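Local atomic coordinates of DNA ligase (Archaeoglobus fulgidus, PDB entry 3GDE), a protein that probably seals nicks in double-stranded DNA during replication, recombination and repair, using ATP and forming an adenylated lysine intermediate, with magnesium as cofactor. Residues A72-S77 / S82-M87; Q100-K105 / G145-A150. All coordinates share one frame; numbering follows the deposited sequence.

Interaction 1: A72-S77 / S82-M87; sequences ALENVS and SEIESM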
ATOM      1  N   ALA A  72      27.405  -0.760   2.702  1.00 31.10           N
ATOM      2  CA  ALA A  72      27.627   0.267   3.724  1.00 30.98           C
ATOM      3  C   ALA A  72      28.098  -0.359   5.030  1.00 31.04           C
ATOM      4  O   ALA A  72      29.019   0.144   5.670  1.00 31.48           O
ATOM      5  CB  ALA A  72      26.369   1.104   3.948  1.00 30.44           C
ATOM      6  N   LEU A  73      27.467  -1.458   5.415  1.00 31.21           N
ATOM      7  CA  LEU A  73      27.843  -2.197   6.614  1.00 31.51           C
ATOM      8  C   LEU A  73      29.249  -2.801   6.500  1.00 32.42           C
ATOM      9  O   LEU A  73      29.989  -2.837   7.481  1.00 32.65           O
ATOM     10  CB  LEU A  73      26.781  -3.261   6.949  1.00 30.97           C
ATOM     11  CG  LEU A  73      25.453  -2.727   7.520  1.00 29.31           C
ATOM     12  CD1 LEU A  73      24.352  -3.785   7.542  1.00 28.30           C
ATOM     13  CD2 LEU A  73      25.629  -2.133   8.909  1.00 28.31           C
ATOM     14  N   GLU A  74      29.601  -3.262   5.300  1.00 33.44           N
ATOM     15  CA  GLU A  74      30.958  -3.675   4.957  1.00 34.40           C
ATOM     16  C   GLU A  74      31.945  -2.538   5.224  1.00 34.32           C
ATOM     17  O   GLU A  74      32.970  -2.732   5.887  1.00 34.25           O
ATOM     18  CB  GLU A  74      31.040  -3.968   3.466  1.00 35.08           C
ATOM     19  CG  GLU A  74      30.792  -5.370   3.001  1.00 38.36           C
ATOM     20  CD  GLU A  74      31.676  -5.681   1.801  1.00 42.05           C
ATOM     21  OE1 GLU A  74      32.864  -5.987   2.018  1.00 42.84           O
ATOM     22  OE2 GLU A  74      31.198  -5.578   0.645  1.00 45.49           O
ATOM     23  N   ASN A  75      31.641  -1.363   4.667  1.00 33.81           N
ATOM     24  CA  ASN A  75      32.512  -0.196   4.795  1.00 33.92           C
ATOM     25  C   ASN A  75      32.805   0.181   6.237  1.00 33.79           C
ATOM     26  O   ASN A  75      33.957   0.423   6.582  1.00 33.87           O
ATOM     27  CB  ASN A  75      31.936   1.026   4.075  1.00 33.76           C
ATOM     28  CG  ASN A  75      31.960   0.894   2.568  1.00 33.86           C
ATOM     29  OD1 ASN A  75      31.180   1.549   1.868  1.00 34.47           O
ATOM     30  ND2 ASN A  75      32.844   0.047   2.054  1.00 33.93           N
ATOM     31  N   VAL A  76      31.769   0.209   7.074  1.00 33.50           N
ATOM     32  CA  VAL A  76      31.914   0.712   8.436  1.00 33.48           C
ATOM     33  C   VAL A  76      32.542  -0.299   9.392  1.00 33.99           C
ATOM     34  O   VAL A  76      33.302   0.083  10.285  1.00 34.03           O
ATOM     35  CB  VAL A  76      30.578   1.278   9.015  1.00 33.57           C
ATOM     36  CG1 VAL A  76      30.111   2.463   8.197  1.00 32.99           C
ATOM     37  CG2 VAL A  76      29.474   0.209   9.072  1.00 32.95           C
ATOM     38  N   SER A  77      32.240  -1.583   9.191  1.00 34.25           N
ATOM     39  CA  SER A  77      32.633  -2.632  10.134  1.00 34.39           C
ATOM     40  C   SER A  77      33.918  -3.337   9.732  1.00 35.35           C
ATOM     41  O   SER A  77      34.578  -3.968  10.568  1.00 35.84           O
ATOM     42  CB  SER A  77      31.523  -3.669  10.263  1.00 33.88           C
ATOM     43  OG  SER A  77      31.358  -4.380   9.046  1.00 32.38           O
ATOM     44  N   SER A  82      29.939 -11.494   2.716  1.00 38.37           N
ATOM     45  CA  SER A  82      29.585 -12.911   2.920  1.00 38.04           C
ATOM     46  C   SER A  82      29.346 -13.246   4.394  1.00 37.27           C
ATOM     47  O   SER A  82      28.423 -13.985   4.721  1.00 36.88           O
ATOM     48  CB  SER A  82      30.647 -13.845   2.316  1.00 38.38           C
ATOM     49  OG  SER A  82      31.899 -13.701   2.975  1.00 39.65           O
ATOM     50  N   GLU A  83      30.164 -12.678   5.277  1.00 36.87           N
ATOM     51  CA  GLU A  83      29.955 -12.834   6.723  1.00 36.53           C
ATOM     52  C   GLU A  83      28.708 -12.094   7.243  1.00 35.60           C
ATOM     53  O   GLU A  83      27.982 -12.624   8.082  1.00 35.70           O
ATOM     54  CB  GLU A  83      31.202 -12.415   7.509  1.00 36.35           C
ATOM     55  CG  GLU A  83      31.159 -12.808   8.992  1.00 36.86           C
ATOM     56  CD  GLU A  83      32.485 -12.595   9.723  1.00 37.51           C
ATOM     57  OE1 GLU A  83      33.549 -12.478   9.067  1.00 38.59           O
ATOM     58  OE2 GLU A  83      32.454 -12.541  10.973  1.00 40.26           O
ATOM     59  N   ILE A  84      28.467 -10.879   6.753  1.00 35.02           N
ATOM     60  CA  ILE A  84      27.283 -10.103   7.149  1.00 34.36           C
ATOM     61  C   ILE A  84      25.994 -10.818   6.706  1.00 34.14           C
ATOM     62  O   ILE A  84      24.985 -10.776   7.410  1.00 33.94           O
ATOM     63  CB  ILE A  84      27.308  -8.648   6.586  1.00 34.47           C
ATOM     64  CG1 ILE A  84      28.630  -7.949   6.944  1.00 34.60           C
ATOM     65  CG2 ILE A  84      26.105  -7.854   7.108  1.00 34.21           C
ATOM     66  CD1 ILE A  84      28.788  -6.513   6.432  1.00 33.91           C
ATOM     67  N   GLU A  85      26.047 -11.467   5.544  1.00 33.66           N
ATOM     68  CA  GLU A  85      24.931 -12.261   5.034  1.00 33.93           C
ATOM     69  C   GLU A  85      24.659 -13.491   5.899  1.00 33.97           C
ATOM     70  O   GLU A  85      23.505 -13.779   6.218  1.00 34.02           O
ATOM     71  CB  GLU A  85      25.142 -12.621   3.559  1.00 33.98           C
ATOM     72  CG  GLU A  85      25.017 -11.397   2.649  1.00 34.88           C
ATOM     73  CD  GLU A  85      25.552 -11.598   1.248  1.00 36.89           C
ATOM     74  OE1 GLU A  85      26.245 -12.607   0.994  1.00 38.99           O
ATOM     75  OE2 GLU A  85      25.279 -10.730   0.388  1.00 36.99           O
ATOM     76  N   SER A  86      25.707 -14.186   6.334  1.00 33.82           N
ATOM     77  CA  SER A  86      25.498 -15.313   7.240  1.00 34.27           C
ATOM     78  C   SER A  86      24.944 -14.841   8.585  1.00 33.92           C
ATOM     79  O   SER A  86      24.166 -15.553   9.220  1.00 34.02           O
ATOM     80  CB  SER A  86      26.776 -16.141   7.427  1.00 34.57           C
ATOM     81  OG  SER A  86      27.549 -15.661   8.509  1.00 36.37           O
ATOM     82  N   MET A  87      25.343 -13.638   9.005  1.00 33.51           N
ATOM     83  CA  MET A  87      24.818 -13.021  10.223  1.00 32.88           C
ATOM     84  C   MET A  87      23.309 -12.740  10.140  1.00 32.54           C
ATOM     85  O   MET A  87      22.606 -12.908  11.131  1.00 32.29           O
ATOM     86  CB  MET A  87      25.580 -11.737  10.562  1.00 32.66           C
ATOM     87  CG  MET A  87      27.029 -11.931  11.016  1.00 32.80           C
ATOM     88  SD  MET A  87      27.880 -10.350  11.292  1.00 33.39           S
ATOM     89  CE  MET A  87      27.255  -9.923  12.929  1.00 28.53           C
TER
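Ile84 reaches across from helix 81-91 and lays its terminal methyl on the backbone of helix 66-77, at the peptide joining Leu73 to Glu74. Ile84 CD1 stands 3.5 Å from Glu74 N and 3.7 Å from Leu73 C. What brings it there is an extended chain: CG1 is anti to the carbonyl carbon, and chi2 of 179° carries CD1 straight outward, while CG2 stays behind. Two side chains also touch the methyl. Leu73 offers its CB, 3.9 Å from Ile84 CD1, rather than its branched end; Glu74, bent at chi2, crosses Ile84 at a slant, with CG 4.1 Å from the same CD1. One turn on, Ser77 OG is 4.2 Å from Ile84 CD1 and turns back to bond Leu73 O at 2.6 Å. That carbonyl also accepts the helical bond from Ser77 N, the two donors arriving from opposite faces of its plane, and OG has a further partner in Val79 N. Across the segments the contact is van der Waals, a methyl on a peptide, and Val97 of helix 94-108 also meets Ile84. With the short axes 10.4 Å apart and at 111°, these are consecutive helices joined by a short loop, in the all-helical N-terminal DNA-binding domain of the ligase.

Interaction 2: Q100-K105 / G145-A150; sequences QLIKKK and GLYGLA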
ATOM      1  N   GLN A 100      24.906  -5.186  15.966  1.00 32.23           N
ATOM      2  CA  GLN A 100      26.044  -5.987  16.375  1.00 33.31           C
ATOM      3  C   GLN A 100      27.346  -5.497  15.756  1.00 33.11           C
ATOM      4  O   GLN A 100      28.361  -5.403  16.444  1.00 33.12           O
ATOM      5  CB  GLN A 100      25.800  -7.468  16.042  1.00 33.71           C
ATOM      6  CG  GLN A 100      26.346  -8.421  17.090  1.00 36.47           C
ATOM      7  CD  GLN A 100      26.025  -7.975  18.516  1.00 39.12           C
ATOM      8  OE1 GLN A 100      24.863  -7.738  18.873  1.00 41.39           O
ATOM      9  NE2 GLN A 100      27.063  -7.853  19.335  1.00 39.90           N
ATOM     10  N   LEU A 101      27.319  -5.173  14.469  1.00 33.36           N
ATOM     11  CA  LEU A 101      28.515  -4.645  13.801  1.00 34.19           C
ATOM     12  C   LEU A 101      28.987  -3.301  14.374  1.00 34.86           C
ATOM     13  O   LEU A 101      30.177  -3.086  14.543  1.00 34.70           O
ATOM     14  CB  LEU A 101      28.303  -4.531  12.287  1.00 34.10           C
ATOM     15  CG  LEU A 101      28.068  -5.836  11.513  1.00 34.50           C
ATOM     16  CD1 LEU A 101      27.851  -5.538  10.044  1.00 32.97           C
ATOM     17  CD2 LEU A 101      29.239  -6.833  11.714  1.00 34.27           C
ATOM     18  N   ILE A 102      28.054  -2.399  14.666  1.00 35.82           N
ATOM     19  CA  ILE A 102      28.407  -1.101  15.231  1.00 37.03           C
ATOM     20  C   ILE A 102      28.862  -1.222  16.697  1.00 37.88           C
ATOM     21  O   ILE A 102      29.780  -0.523  17.122  1.00 37.92           O
ATOM     22  CB  ILE A 102      27.278  -0.046  15.031  1.00 36.77           C
ATOM     23  CG1 ILE A 102      27.411   0.639  13.663  1.00 36.58           C
ATOM     24  CG2 ILE A 102      27.347   1.047  16.097  1.00 36.88           C
ATOM     25  CD1 ILE A 102      27.041  -0.186  12.466  1.00 34.80           C
ATOM     26  N   LYS A 103      28.245  -2.135  17.442  1.00 39.19           N
ATOM     27  CA  LYS A 103      28.656  -2.428  18.811  1.00 40.87           C
ATOM     28  C   LYS A 103      30.122  -2.852  18.853  1.00 41.93           C
ATOM     29  O   LYS A 103      30.890  -2.361  19.677  1.00 42.36           O
ATOM     30  CB  LYS A 103      27.766  -3.506  19.430  1.00 40.79           C
ATOM     31  CG  LYS A 103      28.011  -3.731  20.915  1.00 41.97           C
ATOM     32  CD  LYS A 103      27.196  -4.899  21.431  1.00 43.85           C
ATOM     33  CE  LYS A 103      27.750  -5.432  22.754  1.00 44.83           C
ATOM     34  NZ  LYS A 103      27.084  -6.703  23.178  1.00 43.61           N
ATOM     35  N   LYS A 104      30.494  -3.755  17.949  1.00 43.18           N
ATOM     36  CA  LYS A 104      31.871  -4.220  17.790  1.00 44.45           C
ATOM     37  C   LYS A 104      32.813  -3.098  17.329  1.00 45.18           C
ATOM     38  O   LYS A 104      33.944  -3.004  17.805  1.00 45.62           O
ATOM     39  CB  LYS A 104      31.891  -5.413  16.822  1.00 44.45           C
ATOM     40  CG  LYS A 104      33.149  -5.587  15.967  1.00 45.78           C
ATOM     41  CD  LYS A 104      32.778  -5.987  14.525  1.00 47.52           C
ATOM     42  CE  LYS A 104      32.630  -4.766  13.599  1.00 46.99           C
ATOM     43  NZ  LYS A 104      33.959  -4.150  13.223  1.00 47.89           N
ATOM     44  N   LYS A 105      32.337  -2.242  16.430  1.00 46.15           N
ATOM     45  CA  LYS A 105      33.163  -1.190  15.834  1.00 47.38           C
ATOM     46  C   LYS A 105      33.496  -0.019  16.762  1.00 48.07           C
ATOM     47  O   LYS A 105      34.606   0.500  16.725  1.00 48.01           O
ATOM     48  CB  LYS A 105      32.538  -0.666  14.535  1.00 47.41           C
ATOM     49  CG  LYS A 105      33.473   0.201  13.703  1.00 48.05           C
ATOM     50  CD  LYS A 105      34.699  -0.587  13.246  1.00 49.61           C
ATOM     51  CE  LYS A 105      35.680   0.307  12.505  1.00 50.00           C
ATOM     52  NZ  LYS A 105      36.319  -0.399  11.350  1.00 50.13           N
ATOM     53  N   GLY A 145      28.228   6.974   5.915  1.00 24.20           N
ATOM     54  CA  GLY A 145      28.437   8.106   6.790  1.00 25.05           C
ATOM     55  C   GLY A 145      27.491   8.088   7.970  1.00 25.98           C
ATOM     56  O   GLY A 145      27.867   8.488   9.077  1.00 26.19           O
ATOM     57  N   LEU A 146      26.266   7.617   7.736  1.00 26.20           N
ATOM     58  CA  LEU A 146      25.240   7.563   8.765  1.00 26.78           C
ATOM     59  C   LEU A 146      25.540   6.445   9.779  1.00 26.76           C
ATOM     60  O   LEU A 146      25.444   6.650  10.996  1.00 26.42           O
ATOM     61  CB  LEU A 146      23.875   7.355   8.105  1.00 27.15           C
ATOM     62  CG  LEU A 146      22.644   8.119   8.590  1.00 28.54           C
ATOM     63  CD1 LEU A 146      22.875   9.646   8.617  1.00 30.22           C
ATOM     64  CD2 LEU A 146      21.450   7.767   7.704  1.00 27.86           C
ATOM     65  N   TYR A 147      25.921   5.273   9.274  1.00 26.70           N
ATOM     66  CA  TYR A 147      26.300   4.146  10.134  1.00 27.03           C
ATOM     67  C   TYR A 147      27.559   4.423  10.955  1.00 26.65           C
ATOM     68  O   TYR A 147      27.707   3.893  12.051  1.00 26.76           O
ATOM     69  CB  TYR A 147      26.515   2.869   9.311  1.00 27.58           C
ATOM     70  CG  TYR A 147      25.265   2.129   8.915  1.00 27.97           C
ATOM     71  CD1 TYR A 147      25.015   1.821   7.581  1.00 29.86           C
ATOM     72  CD2 TYR A 147      24.333   1.712   9.876  1.00 29.35           C
ATOM     73  CE1 TYR A 147      23.855   1.113   7.197  1.00 29.82           C
ATOM     74  CE2 TYR A 147      23.174   1.015   9.513  1.00 27.70           C
ATOM     75  CZ  TYR A 147      22.948   0.718   8.174  1.00 29.62           C
ATOM     76  OH  TYR A 147      21.817   0.024   7.797  1.00 30.71           O
ATOM     77  N   GLY A 148      28.469   5.232  10.412  1.00 26.60           N
ATOM     78  CA  GLY A 148      29.661   5.669  11.142  1.00 26.23           C
ATOM     79  C   GLY A 148      29.375   6.576  12.334  1.00 26.09           C
ATOM     80  O   GLY A 148      30.177   6.648  13.258  1.00 26.34           O
ATOM     81  N   LEU A 149      28.236   7.258  12.320  1.00 25.97           N
ATOM     82  CA  LEU A 149      27.856   8.196  13.391  1.00 26.21           C
ATOM     83  C   LEU A 149      26.804   7.649  14.366  1.00 26.51           C
ATOM     84  O   LEU A 149      26.568   8.239  15.427  1.00 27.49           O
ATOM     85  CB  LEU A 149      27.338   9.498  12.780  1.00 25.90           C
ATOM     86  CG  LEU A 149      28.210  10.710  12.437  1.00 26.08           C
ATOM     87  CD1 LEU A 149      29.701  10.495  12.561  1.00 26.04           C
ATOM     88  CD2 LEU A 149      27.842  11.189  11.044  1.00 28.66           C
ATOM     89  N   ALA A 150      26.184   6.528  14.012  1.00 26.04           N
ATOM     90  CA  ALA A 150      25.051   5.984  14.746  1.00 26.02           C
ATOM     91  C   ALA A 150      25.444   5.090  15.927  1.00 26.22           C
ATOM     92  O   ALA A 150      26.469   4.417  15.894  1.00 26.60           O
ATOM     93  CB  ALA A 150      24.148   5.217  13.798  1.00 25.75           C
TER
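Ile102 touches the last part of helix 135-149 and the residue Ala150 beyond it, one branch to each, with a different carbonyl oxygen near either branch. Ile102 CG1 passes 3.6 Å from Tyr147 O, and Ile102 CG2 lies 3.5 Å from Ala150 O. The first torsion divides the work: with chi1 at -86°, CG1 sits beside the backbone N and CG2 anti to it, and the two branches spread toward Tyr147 and Ala150. At chi2 the chain folds (73°) instead of running straight out, and Ile102 CD1 comes 4.2 Å from CD2 of the Tyr147 ring, meeting it obliquely. Here two helices of the all-helical N-terminal domain, 94-108 and 135-149, pack together far apart in sequence, and the chain leaves the second of them through Ala150 toward helix 152-162. Pro152 and Ala155 of that next helix also touch Ile102, which is buried among all three. The tyrosine hydroxyl points away from Ile102, to a hydrogen bond with Thr159 OG1. Leu69 and Ala72 of helix 66-77 also touch the tyrosine side chain. Near the helix end, Leu149 N bonds Leu146 O at 3.1 Å.

How the interactions relate
Interactions 1 and 2 belong to one helical bundle, their centres about 11 Å apart, and touch directly. Helix 94-108 follows helix 81-91 in the chain and joins them: Lys104 NZ of interaction 2 lies 2.7 Å from Ser77 O of interaction 1, a probable hydrogen bond at the C-terminal end of helix 66-77. Apolar contacts run alongside, with Met87 SD 3.8 Å from Leu101 CD2 and Val76 CG1 3.8 Å from Tyr147 CB. Helix 66-77 thus has helix 81-91 against one part of its surface and Tyr147 of helix 135-149 against another. Both contacts lie away from the predicted adenylation site, about 30 Å from the chain's centre.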